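Local atomic coordinates of 177aa long conserved hypothetical protein (ST1454) (PDB entry 1WOZ), a protein that probably acts as a PduO-type corrinoid adenosyltransferase, using ATP to adenosylate cob(I)alamin. Residues A[48-53]-A[90-95]; A[54-59]-A[82-87]. All coordinates share one frame; numbering follows the deposited sequence.

Both contacts join helix 48-69 to helix 79-96, two antiparallel neighbours, consecutive in the chain, of a five-helix bundle. Contact 2 is nested inside the loop that contact 1 closes, and their centres lie about 11 Å apart. They meet where Asp53 O touches Trp84 CH2 at 3.3 Å, so that Asp53 serves contact 1 with its carboxylate and borders contact 2 with its backbone. The side chain of Val57 in contact 2 is about 9 Å from a bound polyether molecule. Asn35 of that ligand's pocket is reached by Gln58, whose NE2 bonds to its backbone oxygen. Contact 1 depends on a buried polar bond, contact 2 on a flat stack.

Contact 1: residues A[48-53]-A[90-95]; sequences EDMKKD and VEYRKE
A buried polar contact, Tyr92 to Asp53, joins the start of helix 48-69 to the last turns of the antiparallel helix 79-96. The axes of the two segments come no closer than 12.8 Å, a separation that a long aromatic side chain with a polar end can bridge. Tyr92 CG lies anti to the carbonyl carbon (chi1 -76°), which carries the ring toward helix 48-69. Its hydroxyl donates to Asp53 OD2 at 2.6 Å, meeting the anti side of the carboxylate, 29° out of its plane; the carboxylate stands perpendicular to the ring, with OD2 near the ring plane. OD2 also forms a salt bridge with Arg88 NE, so two donors grip this one oxygen, which probably favours the charged aspartate. Met50, present as selenomethionine, adds apolar packing, its CG 3.9 Å from Tyr92 CE1. Asp49 OD2 lies 3.9 Å from the same CE1, but its main polar partner is Arg163. That arginine also pairs with Glu95, probably offsetting the like charges of the two acids. Helix 140-163 supplies it and packs beside both segments, Met156 touching Asp53 and Tyr92, and Val159 touching Met50 and Glu95.

Contact 2: residues A[54-59]-A[82-87]; sequences LERVQV and VKWLEE
The guanidinium of Arg56 lies flat on one face of the Trp84 indole, while Val57 CG2 sits at the ring's edge in its plane. The two flat groups are stacked with their centres 3.5 Å apart and their planes only 5° from parallel. Arg56 CZ stands over the five-membered ring, 14° off the normal through its centroid, a cation-pi geometry. Further back along the chain, Arg56 CD lies over the six-membered ring, 3.6 Å from its centroid in a CH-pi contact, so the arginine lies along both rings of the indole. The two side chains slide past each other from opposite helices. Arg56 can do this because it is extended, with CG opposite the backbone N (chi1 165°) and no kink as far as NE; Trp84 starts from its own backbone with a similar first torsion. Arg56 NH1 and Trp84 NE1 are both donors and do not bond. Instead Arg56 NE forms a salt bridge with Glu60, one turn further along its own helix, which probably helps fix the guanidinium's rotation. With an alanine here in place of Trp84, Arg56 would probably lose the surface it lies on, its guanidinium freer to swing, and Val57 would lose its aromatic neighbour. Beyond the edge of the indole the contact turns apolar: Val57 CG2 is 3.9 Å from Trp84 CZ3 and 4.2 Å from Leu85 CD2. Compact branched residues suit this buried side, where Leu85 also packs on Tyr145 and Leu152 of helix 140-163, whereas the long charged arginine suits the exposed side of the helix pair. An apolar inner side and a polar outer side are characteristic of amphipathic helices packed in a bundle, consistent with the five-helix bundle of PduO-type adenosyltransferases.

Contact 1: residues A[48-53]-A[90-95]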
ATOM      1  N   GLU A  48      11.426  10.903  18.897  1.00 23.77           N
ATOM      2  CA  GLU A  48      10.227  11.227  19.663  1.00 24.65           C
ATOM      3  C   GLU A  48       9.410  12.378  19.139  1.00 21.98           C
ATOM      4  O   GLU A  48       8.184  12.371  19.299  1.00 22.08           O
ATOM      5  CB  GLU A  48      10.586  11.499  21.130  1.00 26.39           C
ATOM      6  CG  GLU A  48      11.163  10.314  21.858  1.00 29.75           C
ATOM      7  CD  GLU A  48      10.209   9.153  21.951  1.00 32.99           C
ATOM      8  OE1 GLU A  48       8.980   9.358  22.153  1.00 34.35           O
ATOM      9  OE2 GLU A  48      10.699   8.020  21.831  1.00 36.42           O
ATOM     10  N   ASP A  49      10.054  13.369  18.522  1.00 21.72           N
ATOM     11  CA  ASP A  49       9.290  14.483  18.002  1.00 21.34           C
ATOM     12  C   ASP A  49       8.375  14.056  16.881  1.00 21.05           C
ATOM     13  O   ASP A  49       7.217  14.491  16.824  1.00 19.56           O
ATOM     14  CB  ASP A  49      10.187  15.662  17.557  1.00 23.67           C
ATOM     15  CG  ASP A  49      11.295  15.271  16.555  1.00 26.64           C
ATOM     16  OD1 ASP A  49      11.535  14.070  16.272  1.00 26.07           O
ATOM     17  OD2 ASP A  49      11.950  16.213  16.063  1.00 25.97           O
HETATM   18  N   MSE A  50       8.881  13.206  15.990  1.00 19.64           N
HETATM   19  CA  MSE A  50       8.057  12.729  14.887  1.00 20.04           C
HETATM   20  C   MSE A  50       6.967  11.775  15.360  1.00 19.25           C
HETATM   21  O   MSE A  50       5.851  11.812  14.851  1.00 18.84           O
HETATM   22  CB  MSE A  50       8.909  12.024  13.829  1.00 19.44           C
HETATM   23  CG  MSE A  50       9.694  12.979  12.972  1.00 22.66           C
HETATM   24 SE   MSE A  50      10.550  12.018  11.503  1.00 24.19          SE
HETATM   25  CE  MSE A  50      12.089  13.205  11.259  1.00 21.39           C
ATOM     26  N   LYS A  51       7.294  10.906  16.309  1.00 19.50           N
ATOM     27  CA  LYS A  51       6.301   9.971  16.829  1.00 21.65           C
ATOM     28  C   LYS A  51       5.141  10.766  17.430  1.00 21.15           C
ATOM     29  O   LYS A  51       3.979  10.456  17.176  1.00 20.74           O
ATOM     30  CB  LYS A  51       6.893   9.071  17.922  1.00 21.46           C
ATOM     31  CG  LYS A  51       7.924   8.032  17.476  1.00 25.47           C
ATOM     32  CD  LYS A  51       8.366   7.213  18.717  1.00 29.67           C
ATOM     33  CE  LYS A  51       9.364   6.092  18.409  1.00 30.31           C
ATOM     34  NZ  LYS A  51       8.771   4.934  17.635  1.00 33.98           N
ATOM     35  N   LYS A  52       5.465  11.792  18.215  1.00 21.35           N
ATOM     36  CA  LYS A  52       4.430  12.627  18.844  1.00 22.04           C
ATOM     37  C   LYS A  52       3.524  13.289  17.805  1.00 20.09           C
ATOM     38  O   LYS A  52       2.282  13.252  17.925  1.00 20.41           O
ATOM     39  CB  LYS A  52       5.086  13.701  19.729  1.00 25.68           C
ATOM     40  CG  LYS A  52       4.144  14.800  20.241  1.00 30.50           C
ATOM     41  CD  LYS A  52       4.950  15.882  20.977  1.00 34.50           C
ATOM     42  CE  LYS A  52       4.082  17.049  21.455  1.00 37.25           C
ATOM     43  NZ  LYS A  52       3.136  16.635  22.531  1.00 41.01           N
ATOM     44  N   ASP A  53       4.127  13.888  16.780  1.00 17.65           N
ATOM     45  CA  ASP A  53       3.340  14.542  15.738  1.00 16.92           C
ATOM     46  C   ASP A  53       2.437  13.563  14.992  1.00 16.44           C
ATOM     47  O   ASP A  53       1.254  13.845  14.761  1.00 16.75           O
ATOM     48  CB  ASP A  53       4.257  15.250  14.725  1.00 17.22           C
ATOM     49  CG  ASP A  53       4.927  16.494  15.315  1.00 22.16           C
ATOM     50  OD1 ASP A  53       4.378  17.042  16.300  1.00 18.50           O
ATOM     51  OD2 ASP A  53       5.975  16.913  14.792  1.00 20.93           O
ATOM     52  N   VAL A  90       6.925  23.770   8.926  1.00 22.68           N
ATOM     53  CA  VAL A  90       7.959  24.806   8.956  1.00 23.53           C
ATOM     54  C   VAL A  90       9.127  24.424   9.860  1.00 22.16           C
ATOM     55  O   VAL A  90      10.275  24.639   9.492  1.00 21.83           O
ATOM     56  CB  VAL A  90       7.388  26.166   9.418  1.00 25.33           C
ATOM     57  CG1 VAL A  90       8.534  27.124   9.777  1.00 27.87           C
ATOM     58  CG2 VAL A  90       6.517  26.755   8.311  1.00 24.79           C
ATOM     59  N   GLU A  91       8.849  23.843  11.028  1.00 22.49           N
ATOM     60  CA  GLU A  91       9.920  23.436  11.952  1.00 23.07           C
ATOM     61  C   GLU A  91      10.842  22.336  11.406  1.00 22.79           C
ATOM     62  O   GLU A  91      12.065  22.379  11.594  1.00 21.71           O
ATOM     63  CB  GLU A  91       9.330  22.974  13.293  1.00 25.44           C
ATOM     64  CG  GLU A  91       8.729  24.097  14.123  1.00 29.36           C
ATOM     65  CD  GLU A  91       9.722  25.214  14.323  1.00 34.68           C
ATOM     66  OE1 GLU A  91       9.525  26.301  13.728  1.00 35.98           O
ATOM     67  OE2 GLU A  91      10.714  24.984  15.053  1.00 35.25           O
ATOM     68  N   TYR A  92      10.265  21.337  10.739  1.00 22.10           N
ATOM     69  CA  TYR A  92      11.084  20.268  10.167  1.00 21.22           C
ATOM     70  C   TYR A  92      11.957  20.812   9.025  1.00 20.99           C
ATOM     71  O   TYR A  92      13.130  20.458   8.884  1.00 21.74           O
ATOM     72  CB  TYR A  92      10.181  19.141   9.663  1.00 20.22           C
ATOM     73  CG  TYR A  92       9.652  18.313  10.797  1.00 21.17           C
ATOM     74  CD1 TYR A  92      10.523  17.549  11.570  1.00 21.55           C
ATOM     75  CD2 TYR A  92       8.296  18.323  11.134  1.00 22.26           C
ATOM     76  CE1 TYR A  92      10.077  16.816  12.642  1.00 22.55           C
ATOM     77  CE2 TYR A  92       7.832  17.587  12.229  1.00 21.65           C
ATOM     78  CZ  TYR A  92       8.734  16.839  12.973  1.00 21.81           C
ATOM     79  OH  TYR A  92       8.322  16.094  14.052  1.00 21.15           O
ATOM     80  N   ARG A  93      11.376  21.683   8.218  1.00 21.70           N
ATOM     81  CA  ARG A  93      12.107  22.266   7.114  1.00 23.38           C
ATOM     82  C   ARG A  93      13.239  23.147   7.645  1.00 23.25           C
ATOM     83  O   ARG A  93      14.290  23.262   7.008  1.00 23.92           O
ATOM     84  CB  ARG A  93      11.148  23.067   6.234  1.00 25.58           C
ATOM     85  CG  ARG A  93      11.839  24.023   5.283  1.00 29.87           C
ATOM     86  CD  ARG A  93      12.663  23.319   4.181  1.00 30.96           C
ATOM     87  NE  ARG A  93      13.209  24.339   3.288  1.00 31.20           N
ATOM     88  CZ  ARG A  93      14.086  25.271   3.671  1.00 32.31           C
ATOM     89  NH1 ARG A  93      14.538  25.295   4.920  1.00 29.50           N
ATOM     90  NH2 ARG A  93      14.465  26.223   2.824  1.00 32.19           N
ATOM     91  N   LYS A  94      13.034  23.780   8.799  1.00 23.34           N
ATOM     92  CA  LYS A  94      14.109  24.600   9.375  1.00 25.03           C
ATOM     93  C   LYS A  94      15.286  23.691   9.692  1.00 24.74           C
ATOM     94  O   LYS A  94      16.447  24.085   9.526  1.00 23.99           O
ATOM     95  CB  LYS A  94      13.671  25.313  10.669  1.00 27.18           C
ATOM     96  CG  LYS A  94      12.819  26.564  10.456  1.00 30.57           C
ATOM     97  CD  LYS A  94      12.387  27.169  11.808  1.00 35.61           C
ATOM     98  CE  LYS A  94      11.966  28.639  11.688  1.00 37.93           C
ATOM     99  NZ  LYS A  94      11.086  28.898  10.509  1.00 38.80           N
ATOM    100  N   GLU A  95      14.998  22.468  10.133  1.00 22.09           N
ATOM    101  CA  GLU A  95      16.078  21.542  10.462  1.00 22.27           C
ATOM    102  C   GLU A  95      16.748  20.953   9.226  1.00 21.88           C
ATOM    103  O   GLU A  95      17.969  20.824   9.189  1.00 22.41           O
ATOM    104  CB  GLU A  95      15.578  20.378  11.339  1.00 22.34           C
ATOM    105  CG  GLU A  95      16.715  19.458  11.847  1.00 22.82           C
ATOM    106  CD  GLU A  95      16.229  18.296  12.702  1.00 22.18           C
ATOM    107  OE1 GLU A  95      15.158  18.404  13.353  1.00 22.69           O
ATOM    108  OE2 GLU A  95      16.934  17.273  12.734  1.00 22.23           O
TER

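Contact 2: residues A[54-59]-A[82-87]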
ATOM      1  N   LEU A  54       3.003  12.425  14.596  1.00 17.13           N
ATOM      2  CA  LEU A  54       2.235  11.423  13.861  1.00 18.01           C
ATOM      3  C   LEU A  54       1.115  10.827  14.718  1.00 19.03           C
ATOM      4  O   LEU A  54       0.029  10.539  14.212  1.00 16.37           O
ATOM      5  CB  LEU A  54       3.172  10.321  13.345  1.00 17.98           C
ATOM      6  CG  LEU A  54       4.102  10.789  12.214  1.00 20.58           C
ATOM      7  CD1 LEU A  54       5.165   9.726  11.968  1.00 22.06           C
ATOM      8  CD2 LEU A  54       3.289  11.084  10.947  1.00 22.19           C
ATOM      9  N   GLU A  55       1.367  10.634  16.009  1.00 18.23           N
ATOM     10  CA  GLU A  55       0.317  10.091  16.871  1.00 20.50           C
ATOM     11  C   GLU A  55      -0.856  11.059  16.945  1.00 19.64           C
ATOM     12  O   GLU A  55      -2.003  10.622  16.996  1.00 18.31           O
ATOM     13  CB  GLU A  55       0.866   9.750  18.268  1.00 20.85           C
ATOM     14  CG  GLU A  55       1.621   8.415  18.246  1.00 27.34           C
ATOM     15  CD  GLU A  55       2.529   8.196  19.438  1.00 33.33           C
ATOM     16  OE1 GLU A  55       2.677   9.128  20.250  1.00 35.23           O
ATOM     17  OE2 GLU A  55       3.108   7.087  19.551  1.00 37.21           O
ATOM     18  N   ARG A  56      -0.583  12.365  16.924  1.00 20.08           N
ATOM     19  CA  ARG A  56      -1.663  13.360  16.938  1.00 19.43           C
ATOM     20  C   ARG A  56      -2.453  13.285  15.625  1.00 19.31           C
ATOM     21  O   ARG A  56      -3.691  13.400  15.614  1.00 18.06           O
ATOM     22  CB  ARG A  56      -1.110  14.779  17.144  1.00 19.99           C
ATOM     23  CG  ARG A  56      -2.125  15.888  16.819  1.00 21.13           C
ATOM     24  CD  ARG A  56      -1.649  17.229  17.371  1.00 23.69           C
ATOM     25  NE  ARG A  56      -2.538  18.320  16.989  1.00 24.27           N
ATOM     26  CZ  ARG A  56      -2.387  19.571  17.416  1.00 28.13           C
ATOM     27  NH1 ARG A  56      -1.381  19.869  18.234  1.00 26.46           N
ATOM     28  NH2 ARG A  56      -3.241  20.510  17.043  1.00 26.56           N
ATOM     29  N   VAL A  57      -1.746  13.115  14.512  1.00 17.68           N
ATOM     30  CA  VAL A  57      -2.426  12.973  13.232  1.00 16.31           C
ATOM     31  C   VAL A  57      -3.398  11.764  13.249  1.00 15.19           C
ATOM     32  O   VAL A  57      -4.503  11.852  12.734  1.00 16.19           O
ATOM     33  CB  VAL A  57      -1.418  12.761  12.050  1.00 16.24           C
ATOM     34  CG1 VAL A  57      -2.185  12.418  10.762  1.00 15.81           C
ATOM     35  CG2 VAL A  57      -0.592  14.048  11.825  1.00 16.56           C
ATOM     36  N   GLN A  58      -2.984  10.638  13.819  1.00 15.50           N
ATOM     37  CA  GLN A  58      -3.868   9.467  13.854  1.00 16.57           C
ATOM     38  C   GLN A  58      -5.182   9.769  14.598  1.00 18.25           C
ATOM     39  O   GLN A  58      -6.269   9.376  14.171  1.00 16.98           O
ATOM     40  CB  GLN A  58      -3.182   8.295  14.530  1.00 16.98           C
ATOM     41  CG  GLN A  58      -1.933   7.796  13.833  1.00 17.38           C
ATOM     42  CD  GLN A  58      -1.525   6.472  14.415  1.00 15.23           C
ATOM     43  OE1 GLN A  58      -1.023   6.409  15.525  1.00 16.24           O
ATOM     44  NE2 GLN A  58      -1.783   5.396  13.678  1.00 16.40           N
ATOM     45  N   VAL A  59      -5.070  10.467  15.714  1.00 18.40           N
ATOM     46  CA  VAL A  59      -6.267  10.819  16.470  1.00 19.09           C
ATOM     47  C   VAL A  59      -7.140  11.715  15.578  1.00 19.77           C
ATOM     48  O   VAL A  59      -8.359  11.507  15.477  1.00 20.23           O
ATOM     49  CB  VAL A  59      -5.885  11.588  17.753  1.00 19.49           C
ATOM     50  CG1 VAL A  59      -7.141  12.208  18.385  1.00 20.01           C
ATOM     51  CG2 VAL A  59      -5.165  10.637  18.727  1.00 20.32           C
ATOM     52  N   VAL A  82      -5.456  22.538  10.505  1.00 30.36           N
ATOM     53  CA  VAL A  82      -4.553  22.762   9.385  1.00 30.73           C
ATOM     54  C   VAL A  82      -3.328  23.570   9.838  1.00 31.30           C
ATOM     55  O   VAL A  82      -2.198  23.272   9.457  1.00 29.43           O
ATOM     56  CB  VAL A  82      -5.298  23.503   8.250  1.00 31.97           C
ATOM     57  CG1 VAL A  82      -4.333  23.877   7.125  1.00 32.74           C
ATOM     58  CG2 VAL A  82      -6.426  22.618   7.718  1.00 31.88           C
ATOM     59  N   LYS A  83      -3.565  24.580  10.678  1.00 30.65           N
ATOM     60  CA  LYS A  83      -2.498  25.445  11.180  1.00 30.40           C
ATOM     61  C   LYS A  83      -1.355  24.657  11.810  1.00 28.50           C
ATOM     62  O   LYS A  83      -0.198  24.843  11.459  1.00 26.66           O
ATOM     63  CB  LYS A  83      -3.050  26.409  12.226  1.00 33.31           C
ATOM     64  CG  LYS A  83      -1.972  27.191  12.942  1.00 38.46           C
ATOM     65  CD  LYS A  83      -1.613  28.457  12.178  1.00 43.68           C
ATOM     66  CE  LYS A  83      -2.658  29.558  12.432  1.00 46.06           C
ATOM     67  NZ  LYS A  83      -4.079  29.147  12.144  1.00 47.07           N
ATOM     68  N   TRP A  84      -1.697  23.802  12.768  1.00 25.38           N
ATOM     69  CA  TRP A  84      -0.715  22.977  13.443  1.00 24.93           C
ATOM     70  C   TRP A  84       0.138  22.183  12.418  1.00 22.42           C
ATOM     71  O   TRP A  84       1.345  22.079  12.570  1.00 20.75           O
ATOM     72  CB  TRP A  84      -1.437  22.016  14.398  1.00 28.51           C
ATOM     73  CG  TRP A  84      -0.522  21.031  14.965  1.00 31.20           C
ATOM     74  CD1 TRP A  84       0.487  21.271  15.860  1.00 32.56           C
ATOM     75  CD2 TRP A  84      -0.398  19.657  14.572  1.00 29.88           C
ATOM     76  NE1 TRP A  84       1.238  20.131  16.037  1.00 33.58           N
ATOM     77  CE2 TRP A  84       0.722  19.130  15.258  1.00 31.41           C
ATOM     78  CE3 TRP A  84      -1.122  18.825  13.712  1.00 30.45           C
ATOM     79  CZ2 TRP A  84       1.139  17.798  15.103  1.00 30.44           C
ATOM     80  CZ3 TRP A  84      -0.706  17.493  13.561  1.00 29.68           C
ATOM     81  CH2 TRP A  84       0.419  17.003  14.255  1.00 26.99           C
ATOM     82  N   LEU A  85      -0.492  21.620  11.386  1.00 22.83           N
ATOM     83  CA  LEU A  85       0.266  20.862  10.370  1.00 22.60           C
ATOM     84  C   LEU A  85       1.295  21.770   9.683  1.00 22.85           C
ATOM     85  O   LEU A  85       2.448  21.399   9.500  1.00 23.45           O
ATOM     86  CB  LEU A  85      -0.669  20.286   9.308  1.00 21.03           C
ATOM     87  CG  LEU A  85      -1.664  19.210   9.766  1.00 20.29           C
ATOM     88  CD1 LEU A  85      -2.582  18.886   8.628  1.00 18.75           C
ATOM     89  CD2 LEU A  85      -0.911  17.970  10.241  1.00 18.55           C
ATOM     90  N   GLU A  86       0.867  22.965   9.315  1.00 23.05           N
ATOM     91  CA  GLU A  86       1.757  23.921   8.660  1.00 25.17           C
ATOM     92  C   GLU A  86       2.914  24.377   9.548  1.00 24.53           C
ATOM     93  O   GLU A  86       4.043  24.507   9.071  1.00 24.96           O
ATOM     94  CB  GLU A  86       0.953  25.128   8.196  1.00 25.31           C
ATOM     95  CG  GLU A  86      -0.205  24.727   7.313  1.00 27.67           C
ATOM     96  CD  GLU A  86      -1.075  25.901   6.910  1.00 31.68           C
ATOM     97  OE1 GLU A  86      -1.299  26.796   7.753  1.00 33.14           O
ATOM     98  OE2 GLU A  86      -1.550  25.914   5.759  1.00 31.93           O
ATOM     99  N   GLU A  87       2.643  24.621  10.826  1.00 24.75           N
ATOM    100  CA  GLU A  87       3.691  25.062  11.743  1.00 25.79           C
ATOM    101  C   GLU A  87       4.724  23.972  11.962  1.00 24.03           C
ATOM    102  O   GLU A  87       5.926  24.262  12.042  1.00 23.11           O
ATOM    103  CB  GLU A  87       3.107  25.464  13.105  1.00 30.05           C
ATOM    104  CG  GLU A  87       2.031  26.519  13.041  1.00 32.90           C
ATOM    105  CD  GLU A  87       1.350  26.729  14.388  1.00 35.95           C
ATOM    106  OE1 GLU A  87       1.096  25.738  15.108  1.00 37.26           O
ATOM    107  OE2 GLU A  87       1.056  27.890  14.722  1.00 38.98           O
TER